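Local coordinates for protein Cwp19 (Clostridioides difficile, PDB 5OQ3) that is an S-layer-associated protein whose TIM-barrel glycoside hydrolase domain, held in this chain, probably cleaves glycosidic bonds, an amidase activity being less certain, at residues A[70-75]-A[125-130]; A[83-88]-A[168-173]; A[38-43]-A[90-95]. All coordinates share one frame; numbering follows the deposited sequence.

Contact 1: residues A[70-75]-A[125-130]; sequences VVQVRP and PYRITM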
loop_
_atom_site.group_PDB
_atom_site.type_symbol
_atom_site.label_atom_id
_atom_site.label_comp_id
_atom_site.label_asym_id
_atom_site.label_seq_id
_atom_site.Cartn_x
_atom_site.Cartn_y
_atom_site.Cartn_z
ATOM N N VAL A 70 -6.983 6.447 -2.317
ATOM C CA VAL A 70 -6.395 5.087 -2.189
ATOM C C VAL A 70 -6.792 4.598 -0.797
ATOM O O VAL A 70 -6.218 5.039 0.228
ATOM C CB VAL A 70 -4.872 5.094 -2.374
ATOM C CG1 VAL A 70 -4.341 3.659 -2.302
ATOM C CG2 VAL A 70 -4.484 5.704 -3.727
ATOM N N VAL A 71 -7.852 3.773 -0.740
ATOM C CA VAL A 71 -8.558 3.504 0.521
ATOM C C VAL A 71 -8.301 2.068 0.954
ATOM O O VAL A 71 -8.501 1.152 0.161
ATOM C CB VAL A 71 -10.064 3.754 0.330
ATOM C CG1 VAL A 71 -10.798 3.487 1.636
ATOM C CG2 VAL A 71 -10.282 5.209 -0.156
ATOM N N GLN A 72 -7.851 1.877 2.184
ATOM C CA GLN A 72 -7.428 0.577 2.727
ATOM C C GLN A 72 -8.631 -0.269 3.085
ATOM O O GLN A 72 -9.200 -0.137 4.147
ATOM C CB GLN A 72 -6.526 0.840 3.941
ATOM C CG GLN A 72 -5.736 -0.349 4.439
ATOM C CD GLN A 72 -4.796 0.026 5.542
ATOM O OE1 GLN A 72 -5.088 0.955 6.310
ATOM N NE2 GLN A 72 -3.682 -0.710 5.669
ATOM N N VAL A 73 -9.005 -1.146 2.145
ATOM C CA VAL A 73 -10.151 -2.016 2.288
ATOM C C VAL A 73 -9.837 -3.333 3.007
ATOM O O VAL A 73 -10.743 -4.023 3.440
ATOM C CB VAL A 73 -10.853 -2.288 0.947
ATOM C CG1 VAL A 73 -11.333 -0.986 0.293
ATOM C CG2 VAL A 73 -10.030 -3.109 -0.030
ATOM N N ARG A 74 -8.542 -3.676 3.060
ATOM C CA ARG A 74 -8.030 -4.873 3.787
ATOM C C ARG A 74 -6.836 -4.451 4.625
ATOM O O ARG A 74 -5.690 -4.681 4.238
ATOM C CB ARG A 74 -7.617 -5.958 2.805
ATOM C CG ARG A 74 -7.050 -7.235 3.417
ATOM C CD ARG A 74 -6.481 -8.113 2.329
ATOM N NE ARG A 74 -5.762 -9.263 2.829
ATOM C CZ ARG A 74 -6.272 -10.471 3.031
ATOM N NH1 ARG A 74 -7.547 -10.704 2.847
ATOM N NH2 ARG A 74 -5.453 -11.477 3.396
ATOM N N PRO A 75 -7.107 -3.853 5.800
ATOM C CA PRO A 75 -6.006 -3.489 6.670
ATOM C C PRO A 75 -5.398 -4.633 7.442
ATOM O O PRO A 75 -4.222 -4.540 7.811
ATOM C CB PRO A 75 -6.642 -2.507 7.642
ATOM C CG PRO A 75 -8.078 -2.866 7.691
ATOM C CD PRO A 75 -8.374 -3.258 6.269
ATOM N N PRO A 125 -1.563 -7.802 1.773
ATOM C CA PRO A 125 -1.793 -9.206 1.447
ATOM C C PRO A 125 -1.595 -10.189 2.621
ATOM O O PRO A 125 -2.432 -11.079 2.794
ATOM C CB PRO A 125 -0.769 -9.479 0.315
ATOM C CG PRO A 125 0.218 -8.374 0.394
ATOM C CD PRO A 125 -0.488 -7.200 0.962
ATOM N N TYR A 126 -0.462 -10.102 3.337
ATOM C CA TYR A 126 -0.029 -11.203 4.231
ATOM C C TYR A 126 -0.288 -10.977 5.736
ATOM O O TYR A 126 -0.188 -11.931 6.476
ATOM C CB TYR A 126 1.460 -11.523 4.082
ATOM C CG TYR A 126 1.967 -11.698 2.650
ATOM C CD1 TYR A 126 1.525 -12.722 1.831
ATOM C CD2 TYR A 126 2.933 -10.852 2.151
ATOM C CE1 TYR A 126 2.015 -12.885 0.548
ATOM C CE2 TYR A 126 3.464 -11.016 0.885
ATOM C CZ TYR A 126 3.009 -12.051 0.085
ATOM O OH TYR A 126 3.545 -12.177 -1.164
ATOM N N ARG A 127 -0.608 -9.750 6.179
ATOM C CA ARG A 127 -0.805 -9.533 7.601
ATOM C C ARG A 127 -1.999 -10.319 8.078
ATOM O O ARG A 127 -3.052 -10.341 7.424
ATOM C CB ARG A 127 -1.036 -8.037 7.845
ATOM C CG ARG A 127 -1.577 -7.656 9.240
ATOM C CD ARG A 127 -1.907 -6.171 9.309
ATOM N NE ARG A 127 -0.700 -5.359 9.286
ATOM C CZ ARG A 127 -0.643 -4.086 8.890
ATOM N NH1 ARG A 127 -1.738 -3.430 8.523
ATOM N NH2 ARG A 127 0.525 -3.446 8.896
ATOM N N ILE A 128 -1.866 -10.890 9.272
ATOM C CA ILE A 128 -3.002 -11.495 9.993
ATOM C C ILE A 128 -3.232 -10.782 11.331
ATOM O O ILE A 128 -4.311 -10.312 11.554
ATOM C CB ILE A 128 -2.859 -13.023 10.230
ATOM C CG1 ILE A 128 -2.608 -13.782 8.923
ATOM C CG2 ILE A 128 -4.112 -13.543 10.933
ATOM C CD1 ILE A 128 -2.129 -15.194 9.131
ATOM N N THR A 129 -2.230 -10.727 12.202
ATOM C CA THR A 129 -2.413 -10.121 13.520
ATOM C C THR A 129 -1.502 -8.950 13.768
ATOM O O THR A 129 -0.498 -8.792 13.082
ATOM C CB THR A 129 -2.158 -11.137 14.653
ATOM O OG1 THR A 129 -0.799 -11.564 14.617
ATOM C CG2 THR A 129 -3.080 -12.321 14.546
ATOM N N MET A 130 -1.842 -8.186 14.810
ATOM C CA MET A 130 -0.974 -7.177 15.396
ATOM C C MET A 130 -0.286 -7.778 16.612
ATOM O O MET A 130 -0.593 -8.896 17.036
ATOM C CB MET A 130 -1.756 -5.929 15.830
ATOM C CG MET A 130 -2.690 -5.349 14.801
ATOM S SD MET A 130 -1.944 -5.205 13.188
ATOM C CE MET A 130 -2.674 -3.717 12.585
HETATM O O HOH W 1 -0.868 -0.456 7.558
#
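Arg74, with CG anti to the backbone N (chi1 179°), runs on fully extended to NE and carries its guanidinium to the backbone of Pro125; Arg127, reaching the other way across the contact, starts with a similar first torsion but bends at chi3 (-70°), which brings its guanidinium back to the carbonyl of Pro75. The setting is the C-terminal end of a (beta/alpha)8, or TIM, barrel, the end at which the active sites of this fold lie. Strand 68-74 turns a corner at Val73 there, and the loop after the neighbouring strand 118-123 comes alongside it.

Arg74 NH2 donates to Pro125 O at 3.1 Å, the donor tilted 33° from the carbonyl plane. The same arginine gives its NE to Asn124 O and NH2 also to Tyr170 OH, while NH1 has a weak bond to Asn86 OD1, so this buried group is fixed on several sides and its charge is probably spread over several neutral oxygens.

Arg127 makes the shorter bond: NH1 lies 2.8 Å from Pro75 O, which meets the guanidinium at its edge and in its plane. Its CD packs against the same oxygen, 3.2 Å from Pro75 O. Over one face, toward the rim, sits the methyl of Met130, 3.9 Å above the plane, and Tyr192 adds a cation-pi contact. Gln72, whose OE1 is taken by Ser33 OG and Val35 N, has its NE2 near this arginine and meets it through a water. That water accepts from Arg127 NH1 at 3.2 Å and, weakly, from Gln72 NE2 at 3.4 Å.

Contact 2: residues A[83-88]-A[168-173]; sequences SNINPW and RKYIVD. With EDO (1,2-ethanediol), chain C.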
loop_
_atom_site.group_PDB
_atom_site.type_symbol
_atom_site.label_atom_id
_atom_site.label_comp_id
_atom_site.label_asym_id
_atom_site.label_seq_id
_atom_site.Cartn_x
_atom_site.Cartn_y
_atom_site.Cartn_z
ATOM N N SER A 83 -18.227 -9.657 1.988
ATOM C CA SER A 83 -17.329 -10.698 1.475
ATOM C C SER A 83 -17.851 -12.069 1.901
ATOM O O SER A 83 -18.366 -12.213 3.005
ATOM C CB SER A 83 -15.933 -10.510 2.061
ATOM O OG SER A 83 -15.036 -11.497 1.591
ATOM N N ASN A 84 -17.651 -13.060 1.044
ATOM C CA ASN A 84 -17.879 -14.464 1.366
ATOM C C ASN A 84 -16.535 -15.182 1.679
ATOM O O ASN A 84 -16.486 -16.401 1.764
ATOM C CB ASN A 84 -18.593 -15.162 0.181
ATOM C CG ASN A 84 -20.002 -14.645 -0.064
ATOM O OD1 ASN A 84 -20.716 -14.250 0.869
ATOM N ND2 ASN A 84 -20.433 -14.690 -1.324
ATOM N N ILE A 85 -15.448 -14.421 1.825
ATOM C CA ILE A 85 -14.092 -14.963 2.041
ATOM C C ILE A 85 -13.474 -14.418 3.346
ATOM O O ILE A 85 -12.897 -15.173 4.129
ATOM C CB ILE A 85 -13.155 -14.611 0.844
ATOM C CG1 ILE A 85 -13.756 -15.094 -0.494
ATOM C CG2 ILE A 85 -11.750 -15.190 1.060
ATOM C CD1 ILE A 85 -13.023 -14.550 -1.707
ATOM N N ASN A 86 -13.538 -13.107 3.553
ATOM C CA ASN A 86 -12.803 -12.435 4.605
ATOM C C ASN A 86 -13.763 -11.773 5.564
ATOM O O ASN A 86 -14.848 -11.356 5.181
ATOM C CB ASN A 86 -11.835 -11.403 3.982
ATOM C CG ASN A 86 -10.711 -12.078 3.245
ATOM O OD1 ASN A 86 -9.873 -12.694 3.860
ATOM N ND2 ASN A 86 -10.727 -11.997 1.916
ATOM N N PRO A 87 -13.375 -11.665 6.854
ATOM C CA PRO A 87 -14.283 -11.161 7.893
ATOM C C PRO A 87 -14.384 -9.647 7.895
ATOM O O PRO A 87 -13.419 -8.951 7.539
ATOM C CB PRO A 87 -13.584 -11.575 9.188
ATOM C CG PRO A 87 -12.126 -11.599 8.806
ATOM C CD PRO A 87 -12.119 -12.181 7.415
ATOM N N TRP A 88 -15.511 -9.110 8.389
ATOM C CA TRP A 88 -15.635 -7.660 8.562
ATOM C C TRP A 88 -14.512 -7.104 9.418
ATOM O O TRP A 88 -14.178 -7.660 10.475
ATOM C CB TRP A 88 -16.967 -7.280 9.218
ATOM C CG TRP A 88 -18.192 -7.535 8.382
ATOM C CD1 TRP A 88 -19.117 -8.529 8.539
ATOM C CD2 TRP A 88 -18.639 -6.730 7.296
ATOM N NE1 TRP A 88 -20.109 -8.393 7.594
ATOM C CE2 TRP A 88 -19.857 -7.270 6.848
ATOM C CE3 TRP A 88 -18.134 -5.569 6.674
ATOM C CZ2 TRP A 88 -20.569 -6.721 5.762
ATOM C CZ3 TRP A 88 -18.841 -5.028 5.596
ATOM C CH2 TRP A 88 -20.054 -5.596 5.172
ATOM N N ARG A 168 -1.187 -17.808 -2.128
ATOM C CA ARG A 168 -1.241 -16.896 -3.253
ATOM C C ARG A 168 -2.622 -16.932 -3.923
ATOM O O ARG A 168 -3.185 -15.896 -4.252
ATOM C CB ARG A 168 -0.095 -17.164 -4.237
ATOM C CG ARG A 168 1.276 -16.865 -3.616
ATOM C CD ARG A 168 2.421 -16.997 -4.585
ATOM N NE ARG A 168 2.627 -18.314 -5.111
ATOM C CZ ARG A 168 3.554 -19.149 -4.727
ATOM N NH1 ARG A 168 3.704 -20.268 -5.385
ATOM N NH2 ARG A 168 4.278 -18.926 -3.650
ATOM N N LYS A 169 -3.148 -18.135 -4.118
ATOM C CA LYS A 169 -4.473 -18.266 -4.709
ATOM C C LYS A 169 -5.525 -17.585 -3.864
ATOM O O LYS A 169 -6.441 -16.948 -4.407
ATOM C CB LYS A 169 -4.811 -19.740 -4.970
ATOM C CG LYS A 169 -6.211 -19.939 -5.454
ATOM C CD LYS A 169 -6.505 -21.375 -5.808
ATOM C CE LYS A 169 -7.967 -21.727 -5.695
ATOM N NZ LYS A 169 -8.823 -20.894 -6.567
ATOM N N TYR A 170 -5.449 -17.766 -2.540
ATOM C CA TYR A 170 -6.422 -17.120 -1.660
ATOM C C TYR A 170 -6.352 -15.584 -1.764
ATOM O O TYR A 170 -7.379 -14.922 -1.763
ATOM C CB TYR A 170 -6.181 -17.593 -0.212
ATOM C CG TYR A 170 -6.522 -16.596 0.881
ATOM C CD1 TYR A 170 -7.829 -16.260 1.168
ATOM C CD2 TYR A 170 -5.523 -15.967 1.621
ATOM C CE1 TYR A 170 -8.154 -15.339 2.158
ATOM C CE2 TYR A 170 -5.815 -15.050 2.618
ATOM C CZ TYR A 170 -7.128 -14.725 2.869
ATOM O OH TYR A 170 -7.422 -13.773 3.821
ATOM N N ILE A 171 -5.152 -15.039 -1.801
ATOM C CA ILE A 171 -5.016 -13.588 -1.974
ATOM C C ILE A 171 -5.571 -13.136 -3.325
ATOM O O ILE A 171 -6.354 -12.171 -3.391
ATOM C CB ILE A 171 -3.598 -13.130 -1.706
ATOM C CG1 ILE A 171 -3.216 -13.384 -0.245
ATOM C CG2 ILE A 171 -3.425 -11.648 -2.070
ATOM C CD1 ILE A 171 -1.727 -13.378 0.003
ATOM N N VAL A 172 -5.218 -13.862 -4.386
ATOM C CA VAL A 172 -5.785 -13.555 -5.702
ATOM C C VAL A 172 -7.317 -13.567 -5.668
ATOM O O VAL A 172 -7.975 -12.669 -6.188
ATOM C CB VAL A 172 -5.250 -14.500 -6.760
ATOM C CG1 VAL A 172 -5.981 -14.386 -8.078
ATOM C CG2 VAL A 172 -3.746 -14.259 -6.956
ATOM N N ASP A 173 -7.866 -14.628 -5.078
ATOM C CA ASP A 173 -9.310 -14.756 -5.030
ATOM C C ASP A 173 -9.955 -13.664 -4.192
ATOM O O ASP A 173 -11.055 -13.223 -4.484
ATOM C CB ASP A 173 -9.675 -16.159 -4.485
ATOM C CG ASP A 173 -9.329 -17.300 -5.458
ATOM O OD1 ASP A 173 -9.052 -17.032 -6.670
ATOM O OD2 ASP A 173 -9.299 -18.482 -5.006
HETATM C C1 EDO C . -17.395 -9.664 5.566
HETATM O O1 EDO C . -16.676 -8.489 5.312
HETATM C C2 EDO C . -18.711 -9.577 4.942
HETATM O O2 EDO C . -18.965 -10.635 4.056
#
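Asn86 and Tyr170 approach from opposite directions and are joined by one hydrogen bond: the phenol OH donates to Asn86 OD1 at 2.7 Å, arriving in the plane of the amide carbonyl, with ring and amide planes turned 53° apart. Beside this bond Ile85 runs antiparallel to the tyrosine side chain. Its CG2 reaches the edge of the ring, 3.8 Å from Tyr170 CE1, while CD1 rests 3.7 Å from the backbone Asp173 O one turn further along the helix.

The next shell steadies the loop and its amide. Asn86 ND2 donates to Ser174 OG, so both ends of the amide are tied to the same helix. Ser83 OG receives Ile85 N at 3.0 Å and Asn86 N at 2.9 Å, an ST turn and ST motif that shape the loop, and Glu177 holds this hydroxyl and Asn84 N from the helix side. Along the helix itself, a salt bridge links Lys169 NZ to Asp173 OD2. An ethanediol, probably from the crystallisation liquor, lies over one face of Trp88, though its exact position is doubtful.

Farther out, Tyr160 of strand 157-160 and Trp150 meet the Tyr170 ring and Pro143 of helix 143-146 touches it, while helix 214-236 packs against Ile171 of helix 165-181.

Contact 3: residues A[38-43]-A[90-95]; sequences LDWPKT and EYLTGT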
loop_
_atom_site.group_PDB
_atom_site.type_symbol
_atom_site.label_atom_id
_atom_site.label_comp_id
_atom_site.label_asym_id
_atom_site.label_seq_id
_atom_site.Cartn_x
_atom_site.Cartn_y
_atom_site.Cartn_z
ATOM N N LEU A 38 -6.742 5.354 11.315
ATOM C CA LEU A 38 -5.789 6.472 11.151
ATOM C C LEU A 38 -6.424 7.677 10.439
ATOM O O LEU A 38 -6.417 8.796 10.956
ATOM C CB LEU A 38 -4.542 6.013 10.391
ATOM C CG LEU A 38 -3.453 7.064 10.218
ATOM C CD1 LEU A 38 -2.807 7.357 11.575
ATOM C CD2 LEU A 38 -2.413 6.667 9.151
ATOM N N ASP A 39 -6.940 7.443 9.236
ATOM C CA ASP A 39 -7.575 8.477 8.452
ATOM C C ASP A 39 -9.099 8.421 8.451
ATOM O O ASP A 39 -9.730 9.454 8.421
ATOM C CB ASP A 39 -7.132 8.411 6.990
ATOM C CG ASP A 39 -5.639 8.659 6.791
ATOM O OD1 ASP A 39 -5.145 9.717 7.189
ATOM O OD2 ASP A 39 -4.919 7.764 6.302
ATOM N N TRP A 40 -9.670 7.216 8.400
ATOM C CA TRP A 40 -11.117 7.007 8.373
ATOM C C TRP A 40 -11.397 5.553 8.804
ATOM O O TRP A 40 -10.579 4.668 8.465
ATOM C CB TRP A 40 -11.654 7.229 6.948
ATOM C CG TRP A 40 -13.132 7.042 6.854
ATOM C CD1 TRP A 40 -14.103 7.946 7.176
ATOM C CD2 TRP A 40 -13.807 5.818 6.538
ATOM N NE1 TRP A 40 -15.326 7.373 7.038
ATOM C CE2 TRP A 40 -15.177 6.067 6.643
ATOM C CE3 TRP A 40 -13.374 4.535 6.131
ATOM C CZ2 TRP A 40 -16.135 5.087 6.393
ATOM C CZ3 TRP A 40 -14.338 3.559 5.887
ATOM C CH2 TRP A 40 -15.693 3.834 6.048
ATOM N N PRO A 41 -12.500 5.263 9.496
ATOM C CA PRO A 41 -13.413 6.237 10.131
ATOM C C PRO A 41 -12.921 6.662 11.493
ATOM O O PRO A 41 -12.289 5.867 12.181
ATOM C CB PRO A 41 -14.708 5.426 10.267
ATOM C CG PRO A 41 -14.250 4.029 10.484
ATOM C CD PRO A 41 -12.975 3.879 9.672
ATOM N N LYS A 42 -13.211 7.905 11.881
ATOM C CA LYS A 42 -12.845 8.384 13.211
ATOM C C LYS A 42 -13.767 7.740 14.243
ATOM O O LYS A 42 -13.338 7.461 15.364
ATOM C CB LYS A 42 -12.983 9.904 13.250
ATOM C CG LYS A 42 -12.434 10.596 14.480
ATOM C CD LYS A 42 -12.933 12.040 14.546
ATOM C CE LYS A 42 -11.803 13.037 14.774
ATOM N NZ LYS A 42 -11.065 12.811 16.046
ATOM N N THR A 43 -15.032 7.528 13.869
ATOM C CA THR A 43 -16.061 7.012 14.785
ATOM C C THR A 43 -16.396 5.552 14.455
ATOM O O THR A 43 -16.514 5.208 13.279
ATOM C CB THR A 43 -17.355 7.853 14.651
ATOM O OG1 THR A 43 -17.048 9.244 14.854
ATOM C CG2 THR A 43 -18.416 7.414 15.652
ATOM N N GLU A 90 -12.468 -5.074 12.122
ATOM C CA GLU A 90 -12.701 -4.554 13.453
ATOM C C GLU A 90 -12.674 -3.037 13.500
ATOM O O GLU A 90 -13.161 -2.457 14.478
ATOM C CB GLU A 90 -11.647 -5.078 14.406
ATOM C CG GLU A 90 -10.280 -4.448 14.247
ATOM C CD GLU A 90 -9.165 -5.315 14.773
ATOM O OE1 GLU A 90 -8.650 -5.006 15.866
ATOM O OE2 GLU A 90 -8.839 -6.326 14.118
ATOM N N TYR A 91 -12.126 -2.374 12.478
ATOM C CA TYR A 91 -12.001 -0.906 12.595
ATOM C C TYR A 91 -13.317 -0.178 12.330
ATOM O O TYR A 91 -13.407 0.997 12.591
ATOM C CB TYR A 91 -10.846 -0.368 11.734
ATOM C CG TYR A 91 -9.538 -1.066 12.119
ATOM C CD1 TYR A 91 -8.981 -0.887 13.391
ATOM C CD2 TYR A 91 -8.925 -1.982 11.269
ATOM C CE1 TYR A 91 -7.860 -1.575 13.774
ATOM C CE2 TYR A 91 -7.760 -2.655 11.638
ATOM C CZ TYR A 91 -7.231 -2.460 12.897
ATOM O OH TYR A 91 -6.079 -3.147 13.279
ATOM N N LEU A 92 -14.346 -0.881 11.858
ATOM C CA LEU A 92 -15.677 -0.291 11.709
ATOM C C LEU A 92 -16.472 -0.259 13.007
ATOM O O LEU A 92 -17.181 0.712 13.277
ATOM C CB LEU A 92 -16.477 -1.061 10.639
ATOM C CG LEU A 92 -15.927 -0.823 9.214
ATOM C CD1 LEU A 92 -16.345 -1.925 8.251
ATOM C CD2 LEU A 92 -16.375 0.548 8.668
ATOM N N THR A 93 -16.401 -1.347 13.763
ATOM C CA THR A 93 -17.225 -1.531 14.986
ATOM C C THR A 93 -16.484 -1.701 16.345
ATOM O O THR A 93 -17.040 -1.525 17.375
ATOM C CB THR A 93 -18.109 -2.777 14.834
ATOM O OG1 THR A 93 -17.250 -3.924 14.719
ATOM C CG2 THR A 93 -18.984 -2.631 13.595
ATOM N N GLY A 94 -15.191 -2.079 16.196
ATOM C CA GLY A 94 -14.385 -2.448 17.386
ATOM C C GLY A 94 -14.225 -3.954 17.517
ATOM O O GLY A 94 -13.459 -4.399 18.351
ATOM N N THR A 95 -14.976 -4.740 16.741
ATOM C CA THR A 95 -14.977 -6.212 16.836
ATOM C C THR A 95 -14.792 -6.892 15.474
ATOM O O THR A 95 -15.618 -6.679 14.570
ATOM C CB THR A 95 -16.318 -6.691 17.465
ATOM O OG1 THR A 95 -16.489 -6.052 18.731
ATOM C CG2 THR A 95 -16.353 -8.204 17.642
#
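The indole of Trp40 has the CB of its own neighbour Pro41 over one face, 3.7 Å above the plane and at its centre, while Leu92 comes in obliquely from the other segment, CD2 standing 4.3 Å from Trp40 CH2. Trp40 NE1 donates to Gln50 O of helix 47-63. The phenol of Tyr91 is also covered by its own neighbour, with Glu90 CG centred 3.7 Å above one face.

The peptide bond between Trp40 and Pro41 is cis, which folds the proline ring back over the indole, and the two together present a compact apolar surface to the other segment. Pro41 CG touches the backbone there, 3.8 Å from Tyr91 O, and also approaches Leu92 CD2 at 4.5 Å. One methyl of the leucine, CD2, thus lies near both rings, and side chain to side chain the contact is apolar.

Within the TIM barrel this joins two loops at the C-terminal end of the strands: residues 38-43 follow the first strand, 27-32, and lead to helix 47-63, whereas the short, weakly bonded helix 90-93 belongs to the long connection after the second strand. Pro104 and Leu108 of helix 104-114 also touch Trp40, and Pro104 reaches Leu92 as well.

Polar groups around the apolar patch are met by bridging amides. Asn37 ND2 donates to Tyr91 O and Pro41 O, and Gln50 NE2 to Leu92 O and Thr43 O, each amide linking the two segments. The short helix closes with Gly94 N bonded to Glu90 O at 2.7 Å, and the glycine then leaves helical geometry at a positive phi of 103°. Spanning the glycine, Thr93 OG1 accepts from Thr95 N at 3.2 Å in an ST turn.

Overall arrangement
Along the chain the six segments run 38-43, 70-75, 83-88, 90-95, 125-130 and 168-173, so the three pairings interleave rather than nest. Contact 1 lies closest to the middle of the molecule, its centre about 12 Å from that of contact 2 and 13 Å from that of contact 3; the latter two stand about 21 Å apart, near one another only in sequence. Arg74 joins contact 1 to contact 2, and Tyr91 packs on Pro75 and Met130 to join it to contact 3. The connections following the first three barrel strands, the third including helix 165-181, are thereby tied to each other in one continuous region of this glycoside hydrolase domain.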